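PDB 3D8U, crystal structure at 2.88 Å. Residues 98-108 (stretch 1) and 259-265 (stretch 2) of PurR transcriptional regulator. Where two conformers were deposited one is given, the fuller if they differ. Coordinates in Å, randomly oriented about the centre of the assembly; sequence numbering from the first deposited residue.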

ATOM      1  N   LEU B  98     -16.218  11.895 -18.997  1.00 82.85           N
ATOM      2  CA  LEU B  98     -16.973  11.626 -17.756  1.00 82.53           C
ATOM      3  C   LEU B  98     -15.963  11.585 -16.617  1.00 82.31           C
ATOM      4  O   LEU B  98     -14.822  11.181 -16.838  1.00 82.47           O
ATOM      5  CB  LEU B  98     -17.746  10.302 -17.851  1.00 82.25           C
ATOM      6  N   ASN B  99     -16.344  12.013 -15.414  1.00 82.01           N
ATOM      7  CA  ASN B  99     -15.338  12.164 -14.348  1.00 81.62           C
ATOM      8  C   ASN B  99     -15.809  12.127 -12.882  1.00 81.69           C
ATOM      9  O   ASN B  99     -16.995  12.258 -12.582  1.00 81.74           O
ATOM     10  CB  ASN B  99     -14.475  13.414 -14.602  1.00 81.51           C
ATOM     11  CG  ASN B  99     -14.707  14.493 -13.582  1.00 80.00           C
ATOM     12  OD1 ASN B  99     -15.809  15.005 -13.444  1.00 79.28           O
ATOM     13  ND2 ASN B  99     -13.668  14.826 -12.840  1.00 78.62           N
ATOM     14  N   ILE B 100     -14.835  11.992 -11.985  1.00 81.64           N
ATOM     15  CA  ILE B 100     -15.056  11.759 -10.568  1.00 81.65           C
ATOM     16  C   ILE B 100     -13.721  11.981  -9.818  1.00 81.39           C
ATOM     17  O   ILE B 100     -12.669  11.502 -10.243  1.00 81.71           O
ATOM     18  CB  ILE B 100     -15.610  10.307 -10.348  1.00 81.82           C
ATOM     19  CG1 ILE B 100     -16.463  10.188  -9.071  1.00 82.60           C
ATOM     20  CG2 ILE B 100     -14.499   9.253 -10.436  1.00 82.00           C
ATOM     21  CD1 ILE B 100     -15.697  10.046  -7.749  1.00 83.11           C
ATOM     22  N   GLY B 101     -13.759  12.718  -8.714  1.00 80.83           N
ATOM     23  CA  GLY B 101     -12.559  12.982  -7.930  1.00 79.92           C
ATOM     24  C   GLY B 101     -12.906  13.847  -6.744  1.00 79.40           C
ATOM     25  O   GLY B 101     -13.946  14.489  -6.740  1.00 79.16           O
ATOM     26  N   VAL B 102     -12.053  13.864  -5.724  1.00 78.88           N
ATOM     27  CA  VAL B 102     -12.331  14.715  -4.584  1.00 78.43           C
ATOM     28  C   VAL B 102     -11.711  16.072  -4.860  1.00 78.66           C
ATOM     29  O   VAL B 102     -10.886  16.214  -5.760  1.00 78.78           O
ATOM     30  CB  VAL B 102     -11.851  14.133  -3.220  1.00 78.27           C
ATOM     31  CG1 VAL B 102     -12.084  12.643  -3.153  1.00 78.12           C
ATOM     32  CG2 VAL B 102     -10.399  14.453  -2.951  1.00 77.88           C
ATOM     33  N   ASP B 103     -12.145  17.067  -4.100  1.00 78.48           N
ATOM     34  CA  ASP B 103     -11.557  18.374  -4.139  1.00 78.11           C
ATOM     35  C   ASP B 103     -10.597  18.476  -2.963  1.00 77.65           C
ATOM     36  O   ASP B 103     -10.988  18.683  -1.816  1.00 77.39           O
ATOM     37  CB  ASP B 103     -12.658  19.438  -4.095  1.00 78.30           C
ATOM     38  CG  ASP B 103     -12.139  20.820  -3.745  1.00 79.56           C
ATOM     39  OD1 ASP B 103     -12.942  21.755  -3.834  1.00 81.69           O
ATOM     40  OD2 ASP B 103     -10.955  20.990  -3.363  1.00 82.57           O
ATOM     41  N   HIS B 104      -9.319  18.354  -3.270  1.00 77.71           N
ATOM     42  CA  HIS B 104      -8.294  18.296  -2.242  1.00 77.55           C
ATOM     43  C   HIS B 104      -8.081  19.638  -1.563  1.00 77.58           C
ATOM     44  O   HIS B 104      -7.677  19.694  -0.385  1.00 77.98           O
ATOM     45  CB  HIS B 104      -7.018  17.773  -2.849  1.00 77.09           C
ATOM     46  CG  HIS B 104      -7.109  16.345  -3.269  1.00 78.95           C
ATOM     47  ND1 HIS B 104      -6.929  15.295  -2.388  1.00 80.05           N
ATOM     48  CD2 HIS B 104      -7.375  15.785  -4.474  1.00 80.65           C
ATOM     49  CE1 HIS B 104      -7.055  14.151  -3.036  1.00 80.66           C
ATOM     50  NE2 HIS B 104      -7.327  14.420  -4.303  1.00 81.52           N
ATOM     51  N   PHE B 105      -8.384  20.706  -2.296  1.00 77.03           N
ATOM     52  CA  PHE B 105      -8.240  22.055  -1.780  1.00 76.98           C
ATOM     53  C   PHE B 105      -9.078  22.213  -0.526  1.00 77.19           C
ATOM     54  O   PHE B 105      -8.549  22.636   0.504  1.00 77.09           O
ATOM     55  CB  PHE B 105      -8.659  23.057  -2.854  1.00 77.18           C
ATOM     56  CG  PHE B 105      -8.481  24.485  -2.481  1.00 76.49           C
ATOM     57  CD1 PHE B 105      -7.276  25.124  -2.697  1.00 78.32           C
ATOM     58  CD2 PHE B 105      -9.538  25.217  -1.969  1.00 76.70           C
ATOM     59  CE1 PHE B 105      -7.119  26.486  -2.371  1.00 78.10           C
ATOM     60  CE2 PHE B 105      -9.396  26.575  -1.649  1.00 76.12           C
ATOM     61  CZ  PHE B 105      -8.191  27.204  -1.853  1.00 76.31           C
ATOM     62  N   GLU B 106     -10.367  21.849  -0.600  1.00 76.95           N
ATOM     63  CA  GLU B 106     -11.236  21.969   0.562  1.00 77.23           C
ATOM     64  C   GLU B 106     -10.650  21.139   1.692  1.00 77.15           C
ATOM     65  O   GLU B 106     -10.600  21.567   2.840  1.00 76.58           O
ATOM     66  CB  GLU B 106     -12.687  21.566   0.250  1.00 77.36           C
ATOM     67  CG  GLU B 106     -13.682  21.732   1.440  1.00 80.90           C
ATOM     68  CD  GLU B 106     -13.769  23.197   1.996  1.00 88.97           C
ATOM     69  OE1 GLU B 106     -13.212  23.474   3.101  1.00 93.40           O
ATOM     70  OE2 GLU B 106     -14.380  24.084   1.340  1.00 88.23           O
ATOM     71  N   VAL B 107     -10.173  19.953   1.352  1.00 77.60           N
ATOM     72  CA  VAL B 107      -9.601  19.112   2.355  1.00 78.62           C
ATOM     73  C   VAL B 107      -8.478  19.834   3.078  1.00 79.30           C
ATOM     74  O   VAL B 107      -8.489  19.867   4.311  1.00 80.41           O
ATOM     75  CB  VAL B 107      -9.091  17.769   1.807  1.00 79.19           C
ATOM     76  CG1 VAL B 107      -8.433  16.972   2.935  1.00 77.82           C
ATOM     77  CG2 VAL B 107     -10.248  16.969   1.190  1.00 79.42           C
ATOM     78  N   GLY B 108      -7.524  20.406   2.340  1.00 78.91           N
ATOM     79  CA  GLY B 108      -6.436  21.159   2.970  1.00 78.37           C
ATOM     80  C   GLY B 108      -7.023  22.241   3.851  1.00 78.79           C
ATOM     81  O   GLY B 108      -6.907  22.208   5.068  1.00 78.33           O
ATOM     82  N   PRO B 259     -23.514  16.351 -12.130  1.00 95.52           N
ATOM     83  CA  PRO B 259     -22.528  16.655 -11.096  1.00 95.72           C
ATOM     84  C   PRO B 259     -22.267  15.454 -10.170  1.00 95.90           C
ATOM     85  O   PRO B 259     -23.035  14.484 -10.197  1.00 95.91           O
ATOM     86  CB  PRO B 259     -23.177  17.812 -10.332  1.00 95.76           C
ATOM     87  N   THR B 260     -21.191  15.515  -9.372  1.00 96.04           N
ATOM     88  CA  THR B 260     -20.750  14.380  -8.543  1.00 96.02           C
ATOM     89  C   THR B 260     -19.930  14.827  -7.322  1.00 96.07           C
ATOM     90  O   THR B 260     -18.722  14.523  -7.226  1.00 96.24           O
ATOM     91  CB  THR B 260     -19.891  13.374  -9.377  1.00 96.16           C
ATOM     92  OG1 THR B 260     -20.452  13.203 -10.684  1.00 96.54           O
ATOM     93  CG2 THR B 260     -19.802  12.009  -8.696  1.00 96.21           C
ATOM     94  N   SER B 261     -20.571  15.527  -6.381  1.00 95.82           N
ATOM     95  CA  SER B 261     -19.825  16.136  -5.239  1.00 95.51           C
ATOM     96  C   SER B 261     -19.495  15.179  -4.078  1.00 94.47           C
ATOM     97  O   SER B 261     -20.114  15.253  -3.008  1.00 94.49           O
ATOM     98  CB  SER B 261     -20.560  17.375  -4.701  1.00 95.74           C
ATOM     99  OG  SER B 261     -19.879  17.896  -3.567  1.00 96.57           O
HETATM  100  N   MSE B 262     -18.519  14.303  -4.281  1.00 93.48           N
HETATM  101  CA  MSE B 262     -18.205  13.301  -3.258  0.50 93.09           C
HETATM  102  C   MSE B 262     -16.999  13.710  -2.405  1.00 92.01           C
HETATM  103  O   MSE B 262     -15.879  13.804  -2.885  1.00 91.96           O
HETATM  104  CB  MSE B 262     -18.051  11.887  -3.851  0.50 93.68           C
HETATM  105  CG  MSE B 262     -19.321  11.326  -4.535  0.50 94.63           C
HETATM  106 SE   MSE B 262     -20.945  11.231  -3.416  0.40 98.13          SE
HETATM  107  CE  MSE B 262     -22.250  10.635  -4.756  0.50 95.11           C
ATOM    108  N   GLY B 263     -17.270  13.952  -1.123  1.00 90.14           N
ATOM    109  CA  GLY B 263     -16.307  14.520  -0.189  1.00 87.30           C
ATOM    110  C   GLY B 263     -15.605  13.603   0.800  1.00 85.42           C
ATOM    111  O   GLY B 263     -15.068  12.573   0.424  1.00 85.23           O
ATOM    112  N   PHE B 264     -15.603  14.001   2.068  1.00 83.74           N
ATOM    113  CA  PHE B 264     -14.729  13.417   3.078  1.00 82.47           C
ATOM    114  C   PHE B 264     -15.245  13.669   4.491  1.00 82.34           C
ATOM    115  O   PHE B 264     -16.055  14.548   4.698  1.00 82.98           O
ATOM    116  CB  PHE B 264     -13.322  14.000   2.938  1.00 81.49           C
ATOM    117  CG  PHE B 264     -13.203  15.391   3.434  1.00 80.32           C
ATOM    118  CD1 PHE B 264     -13.649  16.464   2.655  1.00 79.28           C
ATOM    119  CD2 PHE B 264     -12.655  15.651   4.681  1.00 79.03           C
ATOM    120  CE1 PHE B 264     -13.544  17.792   3.116  1.00 77.25           C
ATOM    121  CE2 PHE B 264     -12.559  16.997   5.151  1.00 79.12           C
ATOM    122  CZ  PHE B 264     -13.014  18.056   4.363  1.00 76.56           C
ATOM    123  N   LYS B 265     -14.787  12.899   5.469  1.00 82.06           N
ATOM    124  CA  LYS B 265     -15.162  13.180   6.844  1.00 81.68           C
ATOM    125  C   LYS B 265     -13.882  13.537   7.570  1.00 80.82           C
ATOM    126  O   LYS B 265     -12.854  12.911   7.320  1.00 81.05           O
ATOM    127  CB  LYS B 265     -15.822  11.975   7.534  1.00 82.28           C
ATOM    128  CG  LYS B 265     -16.486  10.920   6.637  1.00 83.84           C
ATOM    129  CD  LYS B 265     -17.849  11.366   6.180  1.00 88.56           C
ATOM    130  CE  LYS B 265     -18.436  10.397   5.161  1.00 91.04           C
ATOM    131  NZ  LYS B 265     -18.963   9.135   5.766  1.00 92.95           N
TER

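No hydrogen bond joins the two stretches; the contact is held by van der Waals packing, and its largest contribution comes from a single aromatic ring. Residues at least 157 positions apart in the same chain meet here and bury 331 Å², counting both sides.

The backbones keep the same order along the contact, Ile100 lying near Thr260, Val102 near Gly263 and Val107 near Phe264. The CA atoms of Ile100 and Thr260 are 6.6 Å apart, those of Val102 and Gly263 5.9 Å, and those of Val107 and Phe264 7.7 Å. Stretch 1 leaves a strand at Ile100, passes through a short loop and enters a helix at His104, whereas residues 260-263 of stretch 2 have no regular secondary structure. Even where the backbones come near each other, Gly101 O and Met262 O, both acceptors, lie 4.4 Å apart and form no hydrogen bond.

Phe264 contributes the largest covered area, 71 Å². Its CA-to-CB bond points toward stretch 1, and with chi1 in the p rotamer the ring meets the first turn of the helix. Val107 CG2 sits over one ring face, 3.9 Å from the centroid of the Phe264 ring and 19° off the ring normal, a CH-pi contact in which a methyl group meets the aromatic pi cloud; the closest atoms are Val107 CG2 and Phe264 CD1, at 3.7 Å. Glu106 approaches the same ring at its edge, near the ring plane, where its aliphatic CG lies 4.3 Å from Phe264 CE1. The methylene portion of this acidic side chain thus provides the apolar surface.

The helix that supplies these two residues is capped by Asp103, whose OD2 accepts a hydrogen bond from Glu106 N (3.0 Å, 163°). This satisfies an amide that lacks a main-chain acceptor in the first turn. Further along, Gly108 N donates to His104 O at 2.8 Å.

At the strand end, packing is again apolar. The CA-to-CB bond of Thr260 points toward stretch 1, and its methyl CG2 lies 3.8 Å from CG1 of the buried Ile100. Its hydroxyl is less closely engaged, with Thr260 OG1 4.1 Å from Asn99 O. Between these two clusters, Val102 CG1 approaches Met262 O at 4.0 Å, a methyl against a carbonyl. The selenomethionine side chain of Met262 leads away from stretch 1. Within stretch 2, a weak hydrogen bond from Met262 N to Thr260 O (3.0 Å) spans the turn.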